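Local structure of beta-n-acetylhexosaminidase (Streptococcus pneumoniae, 4AZI) at residues Leu111-Asn116 with Gly172-Phe177; Tyr209-Ala214 with Val239-Asp244; Leu222-Phe227 with Lys243-Ser248. The protein hydrolyses terminal beta-linked N-acetylglucosamine from glycans, acting as one of the tandem family 20 catalytic modules of a pneumococcal exo-beta-D-N-acetylglucosaminidase. The protein carries 2 engineered substitutions. All coordinates share one frame; numbering follows the deposited sequence.

Overall arrangement
From the N terminus, strand 110-117 comes first. The chain then runs through helix 153-170 and returns as 172-177 beside strand 110-117, so that interaction 1 closes a loop of 55 residues between neighbouring barrel strands. Interaction 2 opens later, on helix 203-219, and interaction 3 opens on strand 223-227, which directly follows that helix. Both end on the same stretch and share K243 and D244: interaction 2 closes first, on the loop 239-244, and interaction 3 just after it, on strand 246-249, so their loops overlap and cross without nesting. Interactions 1 and 3 meet across the sheet, where F177 O and M225 N probably form a hydrogen bond. A214 packs on V245, joining interactions 2 and 3.

Interaction 1 (Leu111-Asn116 with Gly172-Phe177); sequences LIPAIN and GKTKIF. With EDO (1,2-ethanediol), chain E.
K173 lies on the exposed approach to strand 176-180. Its carbonyl O accepts from water 1, which in turn accepts from L111 N, while its side chain leads away from 111-116, turning at its last torsion so that K173 NZ gives a hydrogen bond to O2 of the 1,2-ethanediol at 2.8 Å and another to F169 O. T174 is the first residue to meet the other strand with its side chain. T174 CG2 presses against L111 O at 3.2 Å. The hydroxyl sits in the crowded position between backbone N and carbonyl carbon (chi1 63°), where it meets the P113 ring tip to tip. T174 OG1 also makes a weak hydrogen bond, 3.4 Å long, to I176 O. The two strands are neighbours in the eight-stranded parallel barrel of the family 20 catalytic domain, a TIM barrel, and helix 153-170 lies between them in the chain as the crossover of a beta-alpha-beta unit. At L111 and I176 a water bridges the two backbones: I176 N donates to water 2 at 2.8 Å, and this water passes a hydrogen bond on to L111 O. Direct pairing follows at P113 with N178. I176 and I112 lie side by side and point the same way, each with CG2 anti to its backbone N, so that I176 CG2 and I112 CG2 touch at 3.6 Å on the side where M225 also packs. I176 O rests against P113 CD at 3.3 Å, at a residue whose nitrogen carries no proton to offer. F177 begins by pointing away, but with CG anti to the backbone N (chi1 -170°) its ring comes back. P113 crosses it at about a right angle, P113 CG 3.8 Å from F177 CD2. I115 comes in obliquely, I115 CG1 3.5 Å from F177 CZ, and M167 and I163 of helix 153-170 touch F177 and I115 respectively.

Interaction 2 (Tyr209-Ala214 with Val239-Asp244); sequences YANTLA and VQFDKD. With BCN (bicine), chain J.
The ring of Y209 carries L213 CG on one face, 4.2 Å above the plane and displaced to the ring's border, one turn on along helix 203-219. F241 is met at its edge instead, where A210 CB lies near the ring plane, 4.3 Å from F241 CE2; the rings of F231 and Y232 also touch it. The third flat group, the N211 amide, is the polar link between helix and loop. With CG anti to the carbonyl carbon, it reaches across to the backbone of 239-244 and uses both its ends. N211 OD1 accepts from D242 N at 2.8 Å, the donor standing 48° out of the carbonyl plane and so off the lone pairs. N211 ND2 gives a longer but straight bond to Q240 O at 3.3 Å, lying in its own amide plane and meeting a lone pair of that oxygen. The two bonds straddle F241 and fix the rotation of the amide. The side chains of N211 and D242 pass antiparallel to one another, their planes 57° apart, which leaves D242 OD2 3.5 Å from A214 CB. Water 3 donates to D242 OD2 at 2.6 Å and to N211 O on the helix. D242 OD1 closes an Asx turn by accepting from D244 N at 2.7 Å. In the fold, this joins a helix of the barrel's outer layer, whose N211 and T212 also line the bicine site, to the loop leading into strand 246-249. With an N-H, a water and the K218 ammonium all directed at it, the D242 carboxylate is probably kept ionised.

Interaction 3 (Leu222-Phe227 with Lys243-Ser248); sequences LQPMAF and KDVLIS. With OAN (O-(2-acetamido-2-deoxy D-glucopyranosylidene) amino-N-phenylcarbamate), chain C.
A226 O is gripped twice: by S248 N at 2.7 Å, a nearly straight bond (166° at the hydrogen) with the donor in the carbonyl plane, and by a CA-H contact from I247 CA at 3.5 Å. L246 O is also held twice, by A226 N at 3.1 Å, nearly along its C=O axis, and by the CA-H of M225. The third rung, L246 N to P224 O at 2.9 Å, comes in from above the carbonyl plane. Alternating in this way, the bonds give parallel bridges M225-L246, A226-I247 and F227-S248 between adjacent strands of the TIM barrel. On the sheet face of M225, L246, F227 and S248, M225 and L246 lie side by side, each with CG anti to the backbone N. Extended through its first two torsions, M225 brings SD to 3.6 Å from L246 CD2; only beyond SD does the chain bend. M225 CG crowds L246 O at 3.0 Å. Strand 321-329 reaches this same face, with V322 on L246 and M325 on S248. A226 turns to the other face, where its CB packs on V245 CG1, and V245 also packs on A214 of helix 203-219. At the C-terminal ends of the strands, S248 OG, hydrogen-bonded with T275 OG1, comes 3.4 Å from F227 CD1, and S248 O lies at the ring's edge in its plane. One face of the F227 ring receives the acetamido methyl CAH of the bound inhibitor, centred on the ring and 3.7 Å above its plane, with W329 also touching the ring. The F227 face thus gives the acetamido methyl an apolar seat that, together with the polar grip of D182 and E183 on the inhibitor, would suit recognition of N-acetylated sugars.

Interaction 1 (Leu111-Asn116 with Gly172-Phe177)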
# COMPACT_ATOMS: atom_id res chain seq x y z
N LEU A 111 -9.00 3.44 0.34
CA LEU A 111 -8.10 2.44 0.89
C LEU A 111 -7.46 1.64 -0.25
O LEU A 111 -8.13 1.23 -1.20
CB LEU A 111 -8.81 1.50 1.86
CG LEU A 111 -7.86 0.51 2.56
CD1 LEU A 111 -7.37 1.06 3.89
CD2 LEU A 111 -8.50 -0.85 2.73
N ILE A 112 -6.15 1.43 -0.16
CA ILE A 112 -5.46 0.53 -1.06
C ILE A 112 -4.86 -0.64 -0.28
O ILE A 112 -3.83 -0.49 0.37
CB ILE A 112 -4.34 1.22 -1.87
CG1 ILE A 112 -4.83 2.53 -2.52
CG2 ILE A 112 -3.79 0.27 -2.93
CD1 ILE A 112 -3.71 3.37 -3.12
N PRO A 113 -5.49 -1.83 -0.36
CA PRO A 113 -4.91 -3.01 0.28
C PRO A 113 -3.72 -3.60 -0.47
O PRO A 113 -3.69 -3.59 -1.71
CB PRO A 113 -6.06 -4.00 0.25
CG PRO A 113 -6.81 -3.66 -1.00
CD PRO A 113 -6.74 -2.15 -1.08
N ALA A 114 -2.77 -4.16 0.29
CA ALA A 114 -1.71 -5.00 -0.25
C ALA A 114 -1.71 -6.37 0.43
O ALA A 114 -1.83 -6.47 1.67
CB ALA A 114 -0.35 -4.33 -0.08
N ILE A 115 -1.61 -7.42 -0.38
CA ILE A 115 -1.40 -8.80 0.08
C ILE A 115 -0.21 -9.35 -0.69
O ILE A 115 -0.32 -9.65 -1.89
CB ILE A 115 -2.61 -9.74 -0.19
CG1 ILE A 115 -3.92 -9.18 0.39
CG2 ILE A 115 -2.31 -11.16 0.28
CD1 ILE A 115 -4.02 -9.18 1.91
N ASN A 116 0.93 -9.49 -0.02
CA ASN A 116 2.19 -9.78 -0.70
C ASN A 116 2.40 -11.25 -1.02
O ASN A 116 2.07 -12.12 -0.23
CB ASN A 116 3.38 -9.28 0.14
CG ASN A 116 4.48 -8.69 -0.71
OD1 ASN A 116 4.61 -9.00 -1.90
ND2 ASN A 116 5.28 -7.81 -0.11
N GLY A 172 -15.05 -3.83 -5.85
CA GLY A 172 -16.12 -2.86 -5.63
C GLY A 172 -16.07 -2.12 -4.31
O GLY A 172 -16.97 -1.34 -4.02
N LYS A 173 -15.03 -2.35 -3.51
CA LYS A 173 -14.82 -1.60 -2.27
C LYS A 173 -13.61 -0.66 -2.39
O LYS A 173 -13.55 0.39 -1.75
CB LYS A 173 -14.64 -2.55 -1.08
CG LYS A 173 -15.85 -3.45 -0.78
CD LYS A 173 -15.70 -4.18 0.55
CE LYS A 173 -16.86 -5.14 0.81
NZ LYS A 173 -17.02 -6.17 -0.26
N THR A 174 -12.65 -1.05 -3.21
CA THR A 174 -11.44 -0.27 -3.44
C THR A 174 -11.19 -0.21 -4.95
O THR A 174 -11.73 -1.04 -5.70
CB THR A 174 -10.22 -0.89 -2.70
OG1 THR A 174 -9.94 -2.20 -3.20
CG2 THR A 174 -10.48 -0.99 -1.19
N LYS A 175 -10.43 0.77 -5.42
CA LYS A 175 -10.07 0.83 -6.84
C LYS A 175 -8.84 -0.01 -7.11
O LYS A 175 -8.73 -0.64 -8.16
CB LYS A 175 -9.79 2.26 -7.30
CG LYS A 175 -10.90 3.28 -7.10
CD LYS A 175 -10.46 4.62 -7.69
CE LYS A 175 -11.61 5.62 -7.76
NZ LYS A 175 -12.06 6.08 -6.42
N ILE A 176 -7.89 0.01 -6.17
CA ILE A 176 -6.57 -0.59 -6.41
C ILE A 176 -6.32 -1.81 -5.53
O ILE A 176 -6.81 -1.88 -4.41
CB ILE A 176 -5.43 0.45 -6.24
CG1 ILE A 176 -5.59 1.59 -7.25
CG2 ILE A 176 -4.06 -0.21 -6.45
CD1 ILE A 176 -4.88 2.89 -6.88
N PHE A 177 -5.59 -2.79 -6.06
CA PHE A 177 -5.11 -3.92 -5.26
C PHE A 177 -3.62 -4.14 -5.50
O PHE A 177 -3.20 -4.38 -6.63
CB PHE A 177 -5.90 -5.21 -5.58
CG PHE A 177 -5.62 -6.35 -4.63
CD1 PHE A 177 -4.58 -7.24 -4.87
CD2 PHE A 177 -6.41 -6.54 -3.48
CE1 PHE A 177 -4.32 -8.30 -4.00
CE2 PHE A 177 -6.16 -7.59 -2.61
CZ PHE A 177 -5.11 -8.48 -2.87
C1 EDO E . -17.80 -10.19 1.25
O1 EDO E . -18.11 -11.26 2.15
C2 EDO E . -18.91 -9.15 1.34
O2 EDO E . -18.32 -7.86 1.52
O HOH W 1 -11.65 2.61 -0.78
O HOH W 2 -7.90 1.80 -4.07

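Interaction 2 (Tyr209-Ala214 with Val239-Asp244)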
# COMPACT_ATOMS: atom_id res chain seq x y z
N TYR A 209 3.43 -15.95 -13.09
CA TYR A 209 2.71 -15.74 -11.82
C TYR A 209 2.30 -14.27 -11.58
O TYR A 209 1.18 -13.99 -11.10
CB TYR A 209 3.58 -16.22 -10.66
CG TYR A 209 2.93 -16.10 -9.31
CD1 TYR A 209 1.95 -17.01 -8.90
CD2 TYR A 209 3.30 -15.09 -8.42
CE1 TYR A 209 1.36 -16.90 -7.65
CE2 TYR A 209 2.71 -14.96 -7.18
CZ TYR A 209 1.74 -15.87 -6.80
OH TYR A 209 1.15 -15.75 -5.56
N ALA A 210 3.20 -13.35 -11.91
CA ALA A 210 2.93 -11.92 -11.80
C ALA A 210 1.81 -11.49 -12.74
O ALA A 210 0.90 -10.75 -12.35
CB ALA A 210 4.19 -11.11 -12.06
N ASN A 211 1.86 -12.00 -13.97
CA ASN A 211 0.85 -11.69 -14.97
C ASN A 211 -0.52 -12.28 -14.58
O ASN A 211 -1.56 -11.62 -14.76
CB ASN A 211 1.31 -12.19 -16.35
CG ASN A 211 2.50 -11.41 -16.90
OD1 ASN A 211 2.81 -10.31 -16.44
ND2 ASN A 211 3.18 -11.98 -17.91
N THR A 212 -0.51 -13.49 -14.04
CA THR A 212 -1.72 -14.12 -13.52
C THR A 212 -2.43 -13.24 -12.47
O THR A 212 -3.63 -12.96 -12.59
CB THR A 212 -1.42 -15.53 -12.96
OG1 THR A 212 -0.99 -16.38 -14.05
CG2 THR A 212 -2.65 -16.14 -12.32
N LEU A 213 -1.67 -12.79 -11.46
CA LEU A 213 -2.22 -11.93 -10.42
C LEU A 213 -2.74 -10.58 -10.95
O LEU A 213 -3.70 -10.03 -10.40
CB LEU A 213 -1.21 -11.69 -9.29
CG LEU A 213 -0.82 -12.89 -8.42
CD1 LEU A 213 -0.21 -12.40 -7.12
CD2 LEU A 213 -2.00 -13.81 -8.14
N ALA A 214 -2.10 -10.07 -12.00
CA ALA A 214 -2.53 -8.84 -12.68
C ALA A 214 -3.86 -9.08 -13.39
O ALA A 214 -4.81 -8.31 -13.23
CB ALA A 214 -1.46 -8.38 -13.68
N VAL A 239 11.69 -11.70 -21.31
CA VAL A 239 10.54 -12.14 -20.52
C VAL A 239 9.59 -10.95 -20.40
O VAL A 239 10.00 -9.86 -20.00
CB VAL A 239 10.98 -12.68 -19.14
CG1 VAL A 239 9.79 -12.89 -18.22
CG2 VAL A 239 11.76 -13.98 -19.30
N GLN A 240 8.34 -11.14 -20.78
CA GLN A 240 7.42 -10.02 -20.94
C GLN A 240 6.43 -9.91 -19.78
O GLN A 240 6.00 -10.92 -19.25
CB GLN A 240 6.69 -10.12 -22.28
CG GLN A 240 6.54 -8.78 -23.00
CD GLN A 240 7.87 -8.18 -23.45
OE1 GLN A 240 8.01 -6.95 -23.55
NE2 GLN A 240 8.86 -9.03 -23.73
N PHE A 241 6.09 -8.69 -19.40
CA PHE A 241 5.16 -8.47 -18.28
C PHE A 241 3.91 -7.73 -18.73
O PHE A 241 3.94 -7.00 -19.74
CB PHE A 241 5.84 -7.73 -17.12
CG PHE A 241 6.87 -8.55 -16.39
CD1 PHE A 241 8.16 -8.71 -16.89
CD2 PHE A 241 6.55 -9.16 -15.17
CE1 PHE A 241 9.10 -9.47 -16.21
CE2 PHE A 241 7.50 -9.92 -14.48
CZ PHE A 241 8.78 -10.07 -15.00
N ASP A 242 2.81 -7.94 -18.00
CA ASP A 242 1.52 -7.25 -18.19
C ASP A 242 1.74 -5.74 -18.14
O ASP A 242 2.30 -5.22 -17.18
CB ASP A 242 0.55 -7.71 -17.07
CG ASP A 242 -0.88 -7.16 -17.23
OD1 ASP A 242 -1.05 -5.95 -17.47
OD2 ASP A 242 -1.85 -7.94 -17.08
N LYS A 243 1.33 -5.03 -19.19
CA LYS A 243 1.60 -3.58 -19.23
C LYS A 243 0.61 -2.73 -18.40
O LYS A 243 0.84 -1.55 -18.20
CB LYS A 243 1.68 -3.06 -20.66
CG LYS A 243 2.68 -3.79 -21.56
CD LYS A 243 4.09 -3.82 -20.98
CE LYS A 243 5.04 -4.55 -21.91
NZ LYS A 243 4.64 -5.98 -22.15
N ASP A 244 -0.47 -3.33 -17.91
CA ASP A 244 -1.51 -2.59 -17.17
C ASP A 244 -1.24 -2.35 -15.69
O ASP A 244 -1.99 -1.64 -15.04
CB ASP A 244 -2.88 -3.28 -17.28
CG ASP A 244 -3.40 -3.33 -18.69
OD1 ASP A 244 -3.11 -2.41 -19.48
OD2 ASP A 244 -4.11 -4.30 -19.00
N1 BCN J . -5.13 -15.63 -17.06
C1 BCN J . -6.37 -15.37 -16.27
C2 BCN J . -6.16 -15.46 -14.75
O21 BCN J . -5.63 -16.50 -14.29
O22 BCN J . -6.57 -14.49 -14.07
C3 BCN J . -3.86 -15.19 -16.42
C4 BCN J . -2.62 -15.52 -17.27
O4 BCN J . -1.86 -14.32 -17.46
C5 BCN J . -5.31 -15.25 -18.49
C6 BCN J . -5.31 -13.73 -18.75
O6 BCN J . -6.65 -13.28 -18.97
O HOH W 3 -1.51 -10.54 -17.35

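Interaction 3 (Leu222-Phe227 with Lys243-Ser248)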
# COMPACT_ATOMS: atom_id res chain seq x y z
N LEU A 222 -10.46 -4.57 -10.36
CA LEU A 222 -9.47 -3.92 -9.52
C LEU A 222 -8.26 -3.52 -10.39
O LEU A 222 -7.84 -4.30 -11.26
CB LEU A 222 -9.06 -4.85 -8.38
CG LEU A 222 -10.04 -5.11 -7.23
CD1 LEU A 222 -9.78 -6.47 -6.59
CD2 LEU A 222 -9.97 -4.03 -6.17
N GLN A 223 -7.76 -2.30 -10.22
CA GLN A 223 -6.52 -1.88 -10.89
C GLN A 223 -5.32 -2.57 -10.22
O GLN A 223 -5.10 -2.38 -9.02
CB GLN A 223 -6.35 -0.35 -10.80
CG GLN A 223 -4.98 0.18 -11.21
CD GLN A 223 -4.65 -0.11 -12.67
OE1 GLN A 223 -3.65 -0.78 -12.99
NE2 GLN A 223 -5.48 0.39 -13.57
N PRO A 224 -4.54 -3.35 -10.99
CA PRO A 224 -3.42 -4.02 -10.31
C PRO A 224 -2.27 -3.07 -9.99
O PRO A 224 -2.05 -2.09 -10.69
CB PRO A 224 -3.00 -5.13 -11.29
CG PRO A 224 -3.50 -4.69 -12.62
CD PRO A 224 -4.67 -3.79 -12.40
N MET A 225 -1.59 -3.33 -8.88
CA MET A 225 -0.39 -2.61 -8.53
C MET A 225 0.62 -3.62 -8.03
O MET A 225 0.24 -4.62 -7.41
CB MET A 225 -0.67 -1.54 -7.46
CG MET A 225 0.53 -0.64 -7.20
SD MET A 225 0.19 0.86 -6.26
CE MET A 225 -0.07 0.24 -4.61
N ALA A 226 1.90 -3.38 -8.31
CA ALA A 226 2.99 -4.20 -7.79
C ALA A 226 4.21 -3.31 -7.54
O ALA A 226 4.31 -2.23 -8.11
CB ALA A 226 3.34 -5.31 -8.77
N PHE A 227 5.14 -3.77 -6.71
CA PHE A 227 6.41 -3.08 -6.56
C PHE A 227 7.27 -3.31 -7.80
O PHE A 227 7.05 -4.26 -8.54
CB PHE A 227 7.15 -3.51 -5.29
CG PHE A 227 6.43 -3.15 -4.03
CD1 PHE A 227 6.20 -1.81 -3.71
CD2 PHE A 227 5.96 -4.13 -3.18
CE1 PHE A 227 5.52 -1.47 -2.56
CE2 PHE A 227 5.28 -3.80 -2.02
CZ PHE A 227 5.05 -2.47 -1.72
N LYS A 243 1.33 -5.03 -19.19
CA LYS A 243 1.60 -3.58 -19.23
C LYS A 243 0.61 -2.73 -18.40
O LYS A 243 0.84 -1.55 -18.20
CB LYS A 243 1.68 -3.06 -20.66
CG LYS A 243 2.68 -3.79 -21.56
CD LYS A 243 4.09 -3.82 -20.98
CE LYS A 243 5.04 -4.55 -21.91
NZ LYS A 243 4.64 -5.98 -22.15
N ASP A 244 -0.47 -3.33 -17.91
CA ASP A 244 -1.51 -2.59 -17.17
C ASP A 244 -1.24 -2.35 -15.69
O ASP A 244 -1.99 -1.64 -15.04
CB ASP A 244 -2.88 -3.28 -17.28
CG ASP A 244 -3.40 -3.33 -18.69
OD1 ASP A 244 -3.11 -2.41 -19.48
OD2 ASP A 244 -4.11 -4.30 -19.00
N VAL A 245 -0.19 -2.97 -15.16
CA VAL A 245 0.14 -2.85 -13.73
C VAL A 245 0.59 -1.43 -13.37
O VAL A 245 1.44 -0.87 -14.04
CB VAL A 245 1.22 -3.89 -13.31
CG1 VAL A 245 1.66 -3.67 -11.86
CG2 VAL A 245 0.70 -5.32 -13.54
N LEU A 246 0.01 -0.86 -12.31
CA LEU A 246 0.51 0.38 -11.72
C LEU A 246 1.76 0.05 -10.90
O LEU A 246 1.70 -0.77 -10.01
CB LEU A 246 -0.56 1.03 -10.84
CG LEU A 246 -0.15 2.31 -10.08
CD1 LEU A 246 0.14 3.48 -11.02
CD2 LEU A 246 -1.22 2.68 -9.07
N ILE A 247 2.89 0.67 -11.23
CA ILE A 247 4.16 0.26 -10.61
C ILE A 247 4.46 1.13 -9.37
O ILE A 247 4.62 2.35 -9.46
CB ILE A 247 5.34 0.32 -11.61
CG1 ILE A 247 5.07 -0.50 -12.91
CG2 ILE A 247 6.65 -0.05 -10.95
CD1 ILE A 247 5.18 -2.00 -12.78
N SER A 248 4.52 0.50 -8.21
CA SER A 248 4.94 1.22 -7.02
C SER A 248 6.47 1.26 -7.02
O SER A 248 7.12 0.30 -6.63
CB SER A 248 4.37 0.55 -5.77
OG SER A 248 4.87 1.16 -4.60
CAH OAN C . 9.15 -2.65 -1.44
CAG OAN C . 9.93 -2.45 -0.13
OAN OAN C . 10.15 -1.32 0.29
NAI OAN C . 10.34 -3.57 0.46
CAB OAN C . 11.10 -3.63 1.73
CAC OAN C . 10.13 -3.55 2.91
OAJ OAN C . 9.58 -4.85 3.16
CAD OAN C . 10.82 -3.03 4.16
OAK OAN C . 9.85 -3.01 5.21
CAE OAN C . 11.32 -1.60 3.90
CAF OAN C . 12.08 -0.97 5.07
OAM OAN C . 13.30 -1.68 5.31
OAL OAN C . 12.16 -1.50 2.72
CAA OAN C . 12.18 -2.53 1.82
NAY OAN C . 13.19 -2.55 0.97
OAQ OAN C . 14.11 -1.55 1.11
CAP OAN C . 15.38 -1.91 0.76
OAR OAN C . 16.27 -1.06 0.77
NAO OAN C . 15.58 -3.19 0.41
CAS OAN C . 16.74 -3.72 -0.00
CAT OAN C . 16.74 -4.45 -1.19
CAU OAN C . 17.92 -5.02 -1.67
CAV OAN C . 19.11 -4.86 -0.95
CAW OAN C . 19.11 -4.14 0.24
CAX OAN C . 17.93 -3.56 0.72